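Local coordinates for cysteine desulfurase (PDB 6A6E), which catalyses the PLP-dependent removal of sulfur from L-cysteine, probably supplying it to the Suf system of this thermophilic bacterium, at residues 18-22 / 403-407; 102-107 / 230-234; 183-187 / 213-217; 325-331 / 413-418; 355-359 / 393-397. The contacts are given in a common frame with arbitrary orientation. Numbering follows the deposited sequence.

Contact 1: 18-22 / 403-407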
# COMPACT_ATOMS: atom_id res chain seq x y z
N ILE A 18 -10.15 -25.54 11.76
CA ILE A 18 -10.04 -24.10 11.64
C ILE A 18 -9.07 -23.50 12.65
O ILE A 18 -8.10 -22.86 12.26
CB ILE A 18 -11.41 -23.46 11.69
CG1 ILE A 18 -12.18 -23.89 10.43
CG2 ILE A 18 -11.28 -21.94 11.80
CD1 ILE A 18 -13.69 -23.62 10.49
N LEU A 19 -9.27 -23.76 13.95
CA LEU A 19 -8.38 -23.23 14.94
C LEU A 19 -6.94 -23.64 14.68
O LEU A 19 -5.99 -22.84 14.92
CB LEU A 19 -8.81 -23.65 16.36
CG LEU A 19 -9.86 -22.87 17.16
CD1 LEU A 19 -10.88 -22.14 16.32
CD2 LEU A 19 -10.57 -23.82 18.14
N ASN A 20 -6.72 -24.85 14.18
CA ASN A 20 -5.33 -25.23 13.94
C ASN A 20 -4.67 -24.44 12.78
O ASN A 20 -3.49 -24.47 12.63
CB ASN A 20 -5.20 -26.76 13.73
CG ASN A 20 -5.19 -27.54 15.06
OD1 ASN A 20 -4.94 -26.98 16.16
ND2 ASN A 20 -5.48 -28.87 14.97
N ASP A 21 -5.47 -23.77 11.95
CA ASP A 21 -4.95 -22.93 10.85
C ASP A 21 -4.27 -21.65 11.38
O ASP A 21 -3.55 -21.02 10.61
CB ASP A 21 -6.09 -22.53 9.92
CG ASP A 21 -6.60 -23.67 9.06
OD1 ASP A 21 -5.75 -24.46 8.69
OD2 ASP A 21 -7.80 -23.71 8.72
N PHE A 22 -4.49 -21.27 12.66
CA PHE A 22 -3.98 -19.99 13.22
C PHE A 22 -2.92 -20.16 14.28
O PHE A 22 -3.25 -20.26 15.45
CB PHE A 22 -5.13 -19.18 13.73
CG PHE A 22 -6.09 -18.85 12.66
CD1 PHE A 22 -7.11 -19.75 12.34
CD2 PHE A 22 -5.92 -17.72 11.85
CE1 PHE A 22 -7.98 -19.52 11.30
CE2 PHE A 22 -6.84 -17.46 10.81
CZ PHE A 22 -7.85 -18.38 10.51
N LEU A 403 -13.68 -15.50 13.36
CA LEU A 403 -13.85 -16.88 12.97
C LEU A 403 -13.35 -17.91 13.96
O LEU A 403 -14.07 -18.89 14.28
CB LEU A 403 -13.09 -17.11 11.64
CG LEU A 403 -13.06 -18.53 11.11
CD1 LEU A 403 -14.50 -18.96 10.89
CD2 LEU A 403 -12.30 -18.66 9.82
N TYR A 404 -12.10 -17.72 14.41
CA TYR A 404 -11.35 -18.63 15.23
C TYR A 404 -11.66 -18.39 16.76
O TYR A 404 -10.97 -18.94 17.62
CB TYR A 404 -9.82 -18.49 14.95
CG TYR A 404 -9.40 -17.02 14.74
CD1 TYR A 404 -9.50 -16.08 15.79
CD2 TYR A 404 -9.01 -16.56 13.49
CE1 TYR A 404 -9.21 -14.73 15.60
CE2 TYR A 404 -8.73 -15.19 13.25
CZ TYR A 404 -8.83 -14.29 14.31
OH TYR A 404 -8.59 -12.98 14.09
N ASN A 405 -12.62 -17.57 17.09
CA ASN A 405 -13.01 -17.42 18.50
C ASN A 405 -14.07 -18.47 18.92
O ASN A 405 -14.74 -19.06 18.08
CB ASN A 405 -13.53 -16.01 18.83
CG ASN A 405 -12.43 -14.96 18.83
OD1 ASN A 405 -12.56 -13.94 18.11
ND2 ASN A 405 -11.35 -15.17 19.62
N THR A 406 -14.16 -18.71 20.22
CA THR A 406 -15.07 -19.71 20.80
C THR A 406 -15.89 -19.12 21.93
O THR A 406 -15.62 -18.01 22.42
CB THR A 406 -14.29 -20.91 21.38
OG1 THR A 406 -13.54 -20.49 22.53
CG2 THR A 406 -13.39 -21.54 20.32
N LYS A 407 -16.91 -19.84 22.35
CA LYS A 407 -17.64 -19.42 23.53
C LYS A 407 -16.79 -19.50 24.75
O LYS A 407 -16.91 -18.66 25.63
CB LYS A 407 -18.88 -20.26 23.71
CG LYS A 407 -19.96 -19.80 22.76
CD LYS A 407 -21.17 -20.70 22.86
CE LYS A 407 -22.37 -20.07 22.20
NZ LYS A 407 -23.06 -21.15 21.47
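A contact between distant parts of a chain can be built almost wholly from apolar side chains, and the loop 403-407, meeting the end of helix 12-20, is a clear case: no hydrogen bond crosses it. Leu403 comes first, its CG lying 3.9 Å from CG2 of Ile18; helix 290-306 adds Ile306, which touches both residues. Tyr404 follows at the point of closest backbone approach, its CA 5.5 Å from that of Leu19. Its ring turns an edge toward the face of Phe22, a T-shaped pair with centroids 4.7 Å apart, planes at 58° and Phe22 CE2 3.6 Å from Tyr404 CD2. The hydroxyl of Tyr404 bonds to Asn39, so the ring is held at its polar end as well. Leu19 bends over the backbone here, its CD1 3.5 Å from Tyr404 O and 4.0 Å from Tyr404 CB. Thr406 brings its CG2 to 4.2 Å from Leu19 CD2, while its OG1 serves as N-cap, accepting from the backbone N of Asp409 at the start of helix 407-423. An aromatic and aliphatic cluster thus packs the N-terminal helix on the loop linking strand 396-400 to the C-terminal helix, within the fold-type I architecture of this class-V aminotransferase family member.

Contact 2: 102-107 / 230-234; sequences GTTMGI and LVFSG. With PLP (pyridoxal-5'-phosphate), chain E.
Helix 103-107 and strand 230-233 run nearly antiparallel, at 154° between their N-to-C directions, with axes 7.1 Å apart at closest approach. They form part of the phosphate-binding cup of a fold-type I PLP enzyme, where the first turn of a helix offers its N-terminus to the cofactor. Gly102 is the N-cap, with phi/psi of 158/176, and the helix opens with Gly106 N to Gly102 O at 3.1 Å and Ile107 N to Thr103 O at 3.0 Å. CA atoms pair Gly102 with Ser233 and Thr103 with Phe232, each 4.7 Å apart. The strand is extended, and Val231 points toward the helix. A CB on Gly106 would clash with Val231 CG1, which lies 4.0 Å from Gly106 CA. Val231 CG2 lies 3.7 Å from Thr103 CG2 and 3.9 Å from Ile107 CD1; Val231, Thr103 and Ile107 all have chi1 m. Thr104, also m, turns away from the strand and binds phosphate oxygen O1P of PLP through its N (3.0 Å) and OG1 (2.6 Å). Thr287 of the second subunit also bonds to PLP. Ser233, again m, joins both segments to the cofactor: its OG accepts from Thr103 N at 2.9 Å and from Thr103 OG1 at 2.6 Å, and donates to PLP O3P at 2.5 Å.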
# COMPACT_ATOMS: atom_id res chain seq x y z
N GLY A 102 -5.77 0.19 1.25
CA GLY A 102 -6.69 0.01 2.41
C GLY A 102 -7.97 0.82 2.34
O GLY A 102 -8.16 1.65 1.40
N THR A 103 -8.84 0.63 3.32
CA THR A 103 -10.04 1.43 3.43
C THR A 103 -9.72 2.93 3.42
O THR A 103 -10.32 3.68 2.68
CB THR A 103 -10.79 1.11 4.67
OG1 THR A 103 -11.15 -0.26 4.66
CG2 THR A 103 -12.05 2.03 4.80
N THR A 104 -8.81 3.36 4.30
CA THR A 104 -8.46 4.74 4.42
C THR A 104 -8.09 5.35 3.08
O THR A 104 -8.62 6.42 2.70
CB THR A 104 -7.35 4.94 5.46
OG1 THR A 104 -7.77 4.41 6.72
CG2 THR A 104 -6.99 6.43 5.64
N MET A 105 -7.19 4.72 2.34
CA MET A 105 -6.84 5.25 1.00
C MET A 105 -8.07 5.35 0.10
O MET A 105 -8.27 6.34 -0.60
CB MET A 105 -5.76 4.39 0.30
CG MET A 105 -5.68 4.65 -1.23
SD MET A 105 -4.25 3.92 -2.06
CE MET A 105 -4.74 3.99 -3.82
N GLY A 106 -8.88 4.30 0.06
CA GLY A 106 -10.15 4.33 -0.67
C GLY A 106 -11.04 5.52 -0.44
O GLY A 106 -11.51 6.14 -1.38
N ILE A 107 -11.26 5.89 0.82
CA ILE A 107 -12.06 7.05 1.13
C ILE A 107 -11.38 8.31 0.63
O ILE A 107 -12.02 9.23 0.07
CB ILE A 107 -12.42 7.20 2.65
CG1 ILE A 107 -13.24 6.01 3.18
CG2 ILE A 107 -13.22 8.47 2.92
CD1 ILE A 107 -14.64 5.98 2.63
N LEU A 230 -18.04 1.04 -2.56
CA LEU A 230 -17.76 0.37 -1.30
C LEU A 230 -16.22 0.18 -1.12
O LEU A 230 -15.52 -0.18 -2.06
CB LEU A 230 -18.43 -1.00 -1.26
CG LEU A 230 -18.36 -1.78 0.06
CD1 LEU A 230 -19.72 -2.13 0.58
CD2 LEU A 230 -17.59 -3.07 -0.12
N VAL A 231 -15.74 0.33 0.11
CA VAL A 231 -14.34 0.13 0.43
C VAL A 231 -14.17 -0.86 1.59
O VAL A 231 -14.98 -0.87 2.51
CB VAL A 231 -13.67 1.46 0.77
CG1 VAL A 231 -13.64 2.38 -0.46
CG2 VAL A 231 -14.34 2.17 1.94
N PHE A 232 -13.08 -1.63 1.59
CA PHE A 232 -12.73 -2.41 2.75
C PHE A 232 -11.21 -2.71 2.76
O PHE A 232 -10.53 -2.47 1.75
CB PHE A 232 -13.62 -3.70 2.83
CG PHE A 232 -13.31 -4.78 1.79
CD1 PHE A 232 -13.98 -4.82 0.57
CD2 PHE A 232 -12.41 -5.79 2.08
CE1 PHE A 232 -13.71 -5.81 -0.36
CE2 PHE A 232 -12.15 -6.78 1.17
CZ PHE A 232 -12.82 -6.81 -0.06
N SER A 233 -10.72 -3.30 3.86
CA SER A 233 -9.31 -3.56 4.06
C SER A 233 -9.08 -5.06 4.20
O SER A 233 -9.80 -5.77 4.96
CB SER A 233 -8.80 -2.89 5.34
OG SER A 233 -8.91 -1.47 5.33
N GLY A 234 -8.01 -5.52 3.53
CA GLY A 234 -7.62 -6.92 3.57
C GLY A 234 -7.30 -7.47 4.95
O GLY A 234 -7.64 -8.65 5.24
N1 PLP E . -13.66 2.18 9.07
C2 PLP E . -14.01 1.25 9.92
C2A PLP E . -15.43 1.15 10.37
C3 PLP E . -12.96 0.36 10.42
O3 PLP E . -13.30 -0.56 11.30
C4 PLP E . -11.59 0.48 9.92
C4A PLP E . -10.52 -0.42 10.30
C5 PLP E . -11.30 1.58 9.00
C6 PLP E . -12.37 2.35 8.65
C5A PLP E . -9.89 1.87 8.48
O4P PLP E . -9.13 0.81 7.92
P PLP E . -7.54 0.85 7.57
O1P PLP E . -7.33 1.84 6.49
O2P PLP E . -6.94 1.14 8.91
O3P PLP E . -7.36 -0.55 7.08

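Contact 3: 183-187 / 213-217; sequences TGQSN and QLVPH. With PLP (pyridoxal-5'-phosphate), chain E.
Active sites of fold-type I PLP enzymes are assembled from loops at the C-terminal ends of parallel strands, and here two such loops meet: loop 183-187 follows strand 179-183, while loop 213-217 follows strand 206-210. Neither is a regular helix or strand across the contact, though residues 213-216 have helical phi/psi and His217 N bonds to Leu214 O at 3.2 Å. The backbones come closest at Gln185 and Leu214, with CA atoms 5.5 Å apart.

One direct hydrogen bond crosses between the segments. Gln185 reaches over with chi1 and chi2 both t, and its OE1 accepts from His217 NE2 at 2.7 Å and 176°, in the plane of an imidazole set by chi1 p and chi2 90°. A water adds a second link, donating to Gln185 O and accepting from Gln213 N, each at 3.0 Å. Within 183-187, Thr183 OG1 donates to Gln185 O at 2.8 Å.

Packing fills the remainder. Leu214 CD2 lies 4.0 Å from Gly184 O, and a CB on Gly184 would strike that methyl. CB atoms of Gln185 and Leu214 are 4.2 Å apart, and Asn187 CB is 3.7 Å from Gln213 NE2.

The cofactor is the third partner. Thr183 OG1 and Gln185 O stand 4.0 and 3.9 Å from the PLP methyl C2A, and Asn187 CB 3.6 Å from PLP O3. Gln213, with chi1 and chi2 both m, donates from NE2 to the phenolic oxygen O3 of PLP at 2.5 Å.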
# COMPACT_ATOMS: atom_id res chain seq x y z
N THR A 183 -20.88 4.24 7.33
CA THR A 183 -20.34 2.96 7.69
C THR A 183 -21.37 1.85 7.46
O THR A 183 -22.57 2.04 7.59
CB THR A 183 -19.86 2.93 9.16
OG1 THR A 183 -19.27 1.67 9.41
CG2 THR A 183 -21.02 3.14 10.19
N GLY A 184 -20.89 0.72 7.01
CA GLY A 184 -21.72 -0.45 6.88
C GLY A 184 -21.92 -1.09 8.25
O GLY A 184 -22.91 -1.83 8.46
N GLN A 185 -20.99 -0.84 9.17
CA GLN A 185 -21.10 -1.30 10.56
C GLN A 185 -20.08 -0.58 11.42
O GLN A 185 -18.89 -0.54 11.04
CB GLN A 185 -20.81 -2.80 10.65
CG GLN A 185 -20.79 -3.36 12.08
CD GLN A 185 -20.38 -4.82 12.14
OE1 GLN A 185 -19.89 -5.36 11.17
NE2 GLN A 185 -20.62 -5.46 13.25
N SER A 186 -20.51 -0.04 12.57
CA SER A 186 -19.66 0.73 13.46
C SER A 186 -18.67 -0.19 14.14
O SER A 186 -19.02 -1.29 14.59
CB SER A 186 -20.46 1.53 14.49
OG SER A 186 -19.64 2.07 15.54
N ASN A 187 -17.43 0.30 14.18
CA ASN A 187 -16.33 -0.34 14.89
C ASN A 187 -16.39 -0.09 16.41
O ASN A 187 -15.54 -0.61 17.11
CB ASN A 187 -14.97 0.17 14.37
CG ASN A 187 -14.68 1.59 14.75
OD1 ASN A 187 -15.51 2.46 14.57
ND2 ASN A 187 -13.46 1.87 15.26
N GLN A 213 -15.59 -3.08 8.65
CA GLN A 213 -16.00 -4.02 9.72
C GLN A 213 -17.05 -5.01 9.23
O GLN A 213 -17.18 -6.08 9.80
CB GLN A 213 -16.62 -3.34 10.92
CG GLN A 213 -15.75 -2.53 11.77
CD GLN A 213 -14.67 -3.33 12.45
OE1 GLN A 213 -14.85 -4.51 12.82
NE2 GLN A 213 -13.50 -2.69 12.61
N LEU A 214 -17.83 -4.63 8.22
CA LEU A 214 -18.94 -5.45 7.71
C LEU A 214 -18.49 -6.59 6.82
O LEU A 214 -18.91 -7.79 6.98
CB LEU A 214 -19.89 -4.53 6.94
CG LEU A 214 -21.14 -5.19 6.34
CD1 LEU A 214 -22.03 -5.66 7.48
CD2 LEU A 214 -21.91 -4.25 5.42
N VAL A 215 -17.61 -6.26 5.87
CA VAL A 215 -17.27 -7.23 4.80
C VAL A 215 -16.65 -8.51 5.34
O VAL A 215 -16.88 -9.59 4.79
CB VAL A 215 -16.39 -6.55 3.71
CG1 VAL A 215 -15.64 -7.58 2.83
CG2 VAL A 215 -17.25 -5.59 2.89
N PRO A 216 -15.85 -8.44 6.41
CA PRO A 216 -15.23 -9.66 6.91
C PRO A 216 -16.16 -10.76 7.43
O PRO A 216 -15.74 -11.91 7.52
CB PRO A 216 -14.40 -9.15 8.10
CG PRO A 216 -14.07 -7.73 7.76
CD PRO A 216 -15.33 -7.24 7.10
N HIS A 217 -17.35 -10.42 7.86
CA HIS A 217 -18.19 -11.44 8.51
C HIS A 217 -19.60 -11.50 7.96
O HIS A 217 -20.39 -12.35 8.41
CB HIS A 217 -18.29 -11.21 10.02
CG HIS A 217 -19.07 -10.01 10.35
ND1 HIS A 217 -20.44 -10.05 10.55
CD2 HIS A 217 -18.71 -8.71 10.50
CE1 HIS A 217 -20.89 -8.82 10.77
NE2 HIS A 217 -19.86 -7.99 10.74
N1 PLP E . -13.66 2.18 9.07
C2 PLP E . -14.01 1.25 9.92
C2A PLP E . -15.43 1.15 10.37
C3 PLP E . -12.96 0.36 10.42
O3 PLP E . -13.30 -0.56 11.30
C4 PLP E . -11.59 0.48 9.92
C4A PLP E . -10.52 -0.42 10.30
C5 PLP E . -11.30 1.58 9.00
C6 PLP E . -12.37 2.35 8.65
C5A PLP E . -9.89 1.87 8.48
O4P PLP E . -9.13 0.81 7.92
P PLP E . -7.54 0.85 7.57
O1P PLP E . -7.33 1.84 6.49
O2P PLP E . -6.94 1.14 8.91
O3P PLP E . -7.36 -0.55 7.08
O HOH W 1 -17.85 -1.15 8.32

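Contact 4: 325-331 / 413-418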
# COMPACT_ATOMS: atom_id res chain seq x y z
N LYS A 325 -23.84 -12.36 27.65
CA LYS A 325 -23.03 -12.45 28.83
C LYS A 325 -22.65 -11.08 29.37
O LYS A 325 -22.53 -10.93 30.61
CB LYS A 325 -21.78 -13.29 28.58
CG LYS A 325 -22.07 -14.76 28.31
CD LYS A 325 -22.95 -15.36 29.40
CE LYS A 325 -22.83 -16.86 29.41
NZ LYS A 325 -24.11 -17.49 29.81
N MET A 326 -22.44 -10.10 28.48
CA MET A 326 -22.04 -8.78 28.91
C MET A 326 -23.19 -8.09 29.57
O MET A 326 -23.01 -7.42 30.58
CB MET A 326 -21.47 -7.90 27.80
CG MET A 326 -20.13 -8.39 27.28
SD MET A 326 -18.74 -8.26 28.41
CE MET A 326 -18.84 -6.51 28.61
N MET A 327 -24.38 -8.23 29.00
CA MET A 327 -25.57 -7.61 29.56
C MET A 327 -25.96 -8.15 30.95
O MET A 327 -26.71 -7.52 31.63
CB MET A 327 -26.76 -7.75 28.61
CG MET A 327 -26.64 -6.98 27.31
SD MET A 327 -26.23 -5.26 27.63
CE MET A 327 -27.83 -4.62 28.13
N GLU A 328 -25.46 -9.30 31.36
CA GLU A 328 -25.80 -9.89 32.66
C GLU A 328 -24.97 -9.26 33.77
O GLU A 328 -25.34 -9.41 34.93
CB GLU A 328 -25.52 -11.40 32.66
CG GLU A 328 -26.59 -12.24 31.96
CD GLU A 328 -26.20 -13.69 31.70
OE1 GLU A 328 -25.17 -14.20 32.24
OE2 GLU A 328 -26.94 -14.35 30.94
N LEU A 329 -23.84 -8.61 33.44
CA LEU A 329 -22.92 -8.07 34.44
C LEU A 329 -23.46 -6.74 34.91
O LEU A 329 -23.69 -5.85 34.10
CB LEU A 329 -21.52 -7.85 33.88
CG LEU A 329 -20.88 -9.06 33.23
CD1 LEU A 329 -19.48 -8.71 32.73
CD2 LEU A 329 -20.85 -10.23 34.19
N ASP A 330 -23.62 -6.59 36.22
CA ASP A 330 -24.28 -5.43 36.79
C ASP A 330 -23.29 -4.27 36.95
O ASP A 330 -23.71 -3.14 36.97
CB ASP A 330 -25.12 -5.76 38.09
CG ASP A 330 -24.28 -6.28 39.30
OD1 ASP A 330 -23.03 -6.16 39.34
OD2 ASP A 330 -24.92 -6.80 40.26
N PHE A 331 -21.99 -4.57 36.96
CA PHE A 331 -20.91 -3.58 37.08
C PHE A 331 -20.28 -3.08 35.73
O PHE A 331 -19.26 -2.42 35.74
CB PHE A 331 -19.79 -4.16 37.91
CG PHE A 331 -19.20 -5.39 37.32
CD1 PHE A 331 -19.76 -6.63 37.55
CD2 PHE A 331 -18.09 -5.30 36.52
CE1 PHE A 331 -19.20 -7.76 37.01
CE2 PHE A 331 -17.54 -6.42 35.97
CZ PHE A 331 -18.08 -7.65 36.22
N LEU A 413 -13.09 -14.02 28.99
CA LEU A 413 -13.23 -12.57 29.08
C LEU A 413 -14.08 -12.24 30.32
O LEU A 413 -13.73 -11.36 31.11
CB LEU A 413 -13.88 -11.99 27.82
CG LEU A 413 -14.39 -10.55 27.94
CD1 LEU A 413 -13.21 -9.61 28.15
CD2 LEU A 413 -15.19 -10.10 26.75
N ILE A 414 -15.19 -12.94 30.48
CA ILE A 414 -16.18 -12.67 31.58
C ILE A 414 -15.51 -12.93 32.95
O ILE A 414 -15.59 -12.07 33.85
CB ILE A 414 -17.47 -13.50 31.43
CG1 ILE A 414 -18.22 -13.11 30.13
CG2 ILE A 414 -18.43 -13.30 32.61
CD1 ILE A 414 -18.74 -11.70 30.02
N GLU A 415 -14.81 -14.05 33.08
CA GLU A 415 -14.06 -14.40 34.29
C GLU A 415 -13.06 -13.28 34.60
O GLU A 415 -12.90 -12.85 35.75
CB GLU A 415 -13.32 -15.74 34.10
CG GLU A 415 -12.32 -16.08 35.20
CD GLU A 415 -11.47 -17.33 34.91
OE1 GLU A 415 -11.85 -18.16 34.04
OE2 GLU A 415 -10.40 -17.50 35.56
N GLY A 416 -12.36 -12.81 33.56
CA GLY A 416 -11.44 -11.69 33.71
C GLY A 416 -12.06 -10.43 34.24
O GLY A 416 -11.48 -9.77 35.14
N LEU A 417 -13.22 -10.06 33.71
CA LEU A 417 -13.84 -8.85 34.12
C LEU A 417 -14.30 -8.93 35.60
O LEU A 417 -14.27 -7.92 36.33
CB LEU A 417 -15.08 -8.54 33.24
CG LEU A 417 -14.73 -8.11 31.78
CD1 LEU A 417 -15.98 -7.85 30.93
CD2 LEU A 417 -13.84 -6.89 31.74
N LYS A 418 -14.82 -10.10 35.99
CA LYS A 418 -15.27 -10.30 37.39
C LYS A 418 -14.13 -10.08 38.35
O LYS A 418 -14.32 -9.41 39.36
CB LYS A 418 -15.83 -11.70 37.54
CG LYS A 418 -17.24 -11.71 37.02
CD LYS A 418 -17.79 -13.12 36.92
CE LYS A 418 -19.29 -13.06 36.78
NZ LYS A 418 -19.77 -14.33 36.23
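In the smaller, C-terminal part of the fold-type I architecture of this class-V aminotransferase family member, the end of helix 308-327 packs on helix 407-423 through Met326, Leu329, Ile414 and Leu417. In Met326, chi1 and chi2, both m, carry SD to 3.8 Å from both Ile414 CD1 and Leu417 CD1, and to 4.3 Å from Leu413 CD2. Although its CA-to-CB bond points sideways, the end of the chain therefore comes in among three residues of the opposing helix. Ile414, with chi1 and chi2 both m, extends CD1 to 3.7 Å from Lys325 CB; Lys325 sets out toward the contact, but its amine leads away. After the helix, Leu329 (m, t) points inward, its CD1 4.1 Å from Ile414 CD1 and 4.0 Å from Leu417 CD1. Strand 345-350 also borders the cluster, where Phe348 touches both Met326 and Leu417. At the far end Lys418 (m, t, t, t) reaches across so that its CE is 4.1 Å from Leu329 CD2. Phe331, with chi1 p, swings its ring back to the helix, bringing CE2 to 3.6 Å from Leu417 O and CZ to 4.0 Å from Lys418 CA.

Contact 5: 355-359 / 393-397; sequences PHDVS and PNSTV
The fit between these two segments is one of shape, with no hydrogen bond across: a helix start meets the beginning of an inner strand, against the face of the sheet. Helix 355-359 starts at Pro355, and its first turn is closed by Ser359 N to Pro355 O at 3.1 Å. Segment 393-397 begins as a loop, Asn394 adopting left-handed backbone angles (65/28), before Ser395 extends and strand 396-397 begins. Pro355 and Val397 are nearest in register, their CA atoms 5.4 Å apart. The pyrrolidine of Pro355, puckered C-gamma exo, is the main bump, and it fits the hollow curving from Pro393 to Val397: its CD lies 3.7 Å from Pro393 CG, its CG 3.6 Å from Ser395 OG, and its CB 4.0 Å from Thr396 C. Val397, with chi1 t, projects into the hollow between Pro355, Val358 and Ser359; its CG2 stands 3.7 Å from both Pro355 CA and Val358 CB, while its CG1 is 4.0 Å from Ser359 OG. The hydroxyl of Ser359 bonds to Thr370, on neighbouring strand 368-373, and Thr396, facing away, bonds to His375. Helix 355-366 is thereby laid on the mixed sheet of the smaller domain of this fold-type I enzyme.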
# COMPACT_ATOMS: atom_id res chain seq x y z
N PRO A 355 -10.47 2.44 31.47
CA PRO A 355 -10.39 1.45 30.37
C PRO A 355 -9.03 0.81 30.15
O PRO A 355 -8.96 -0.40 30.06
CB PRO A 355 -10.87 2.24 29.16
CG PRO A 355 -11.82 3.23 29.74
CD PRO A 355 -11.21 3.64 31.06
N HIS A 356 -7.96 1.56 30.16
CA HIS A 356 -6.59 0.97 30.02
C HIS A 356 -6.22 -0.03 31.09
O HIS A 356 -5.55 -1.01 30.78
CB HIS A 356 -5.44 2.02 29.84
CG HIS A 356 -4.23 1.47 29.10
ND1 HIS A 356 -3.08 2.21 28.87
CD2 HIS A 356 -4.00 0.26 28.54
CE1 HIS A 356 -2.21 1.48 28.20
NE2 HIS A 356 -2.75 0.29 27.98
N ASP A 357 -6.66 0.19 32.34
CA ASP A 357 -6.47 -0.84 33.38
C ASP A 357 -7.24 -2.11 33.07
O ASP A 357 -6.75 -3.19 33.34
CB ASP A 357 -6.91 -0.35 34.77
CG ASP A 357 -6.10 0.85 35.26
OD1 ASP A 357 -4.91 0.93 34.87
OD2 ASP A 357 -6.69 1.69 35.99
N VAL A 358 -8.46 -2.00 32.54
CA VAL A 358 -9.23 -3.22 32.14
C VAL A 358 -8.46 -4.03 31.10
O VAL A 358 -8.25 -5.22 31.28
CB VAL A 358 -10.64 -2.88 31.63
CG1 VAL A 358 -11.37 -4.12 31.15
CG2 VAL A 358 -11.45 -2.19 32.71
N SER A 359 -7.98 -3.36 30.02
CA SER A 359 -7.26 -4.04 28.99
C SER A 359 -5.89 -4.56 29.52
O SER A 359 -5.42 -5.64 29.11
CB SER A 359 -7.07 -3.11 27.77
OG SER A 359 -8.29 -2.93 27.10
N PRO A 393 -15.20 7.94 31.14
CA PRO A 393 -13.80 8.24 30.94
C PRO A 393 -13.45 8.73 29.57
O PRO A 393 -12.29 8.83 29.28
CB PRO A 393 -13.14 6.89 31.23
CG PRO A 393 -14.16 5.89 30.88
CD PRO A 393 -15.46 6.49 31.25
N ASN A 394 -14.41 9.00 28.71
CA ASN A 394 -14.15 9.52 27.34
C ASN A 394 -13.42 8.56 26.42
O ASN A 394 -12.74 8.97 25.47
CB ASN A 394 -13.45 10.87 27.40
CG ASN A 394 -14.34 11.94 27.99
OD1 ASN A 394 -15.57 11.98 27.75
ND2 ASN A 394 -13.75 12.81 28.79
N SER A 395 -13.65 7.28 26.70
CA SER A 395 -13.05 6.17 26.04
C SER A 395 -13.78 4.95 26.51
O SER A 395 -14.60 5.03 27.45
CB SER A 395 -11.56 6.03 26.36
OG SER A 395 -11.33 6.17 27.74
N THR A 396 -13.51 3.80 25.86
CA THR A 396 -14.14 2.54 26.24
C THR A 396 -13.18 1.40 26.05
O THR A 396 -12.14 1.56 25.45
CB THR A 396 -15.44 2.19 25.42
OG1 THR A 396 -15.07 1.52 24.21
CG2 THR A 396 -16.28 3.44 25.12
N VAL A 397 -13.58 0.25 26.55
CA VAL A 397 -12.93 -0.98 26.32
C VAL A 397 -13.73 -1.63 25.17
O VAL A 397 -14.95 -1.42 25.07
CB VAL A 397 -12.97 -1.89 27.58
CG1 VAL A 397 -12.25 -3.20 27.34
CG2 VAL A 397 -12.33 -1.21 28.78

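Overall arrangement
Four of the five contacts divide between two mixed sheets. Contacts 2 and 3, centres 12 Å apart, belong to the seven-stranded sheet; they share PLP and touch where Phe232 and Leu230 meet Val215. Contacts 4 and 5, centres 15 Å apart, lie with the six-stranded sheet and join through Leu417 and Val358. Contact 1 touches none of them but crosses contact 4 along the chain, its second segment leading into helix 407-423. Contact 3 is nested within the loop of contact 2, and contact 5 within that of contact 4; contact 1 encloses contacts 2, 3 and 5. The terminal segments thus meet about 20 Å or more (between centres) from a PLP site formed by mid-chain elements.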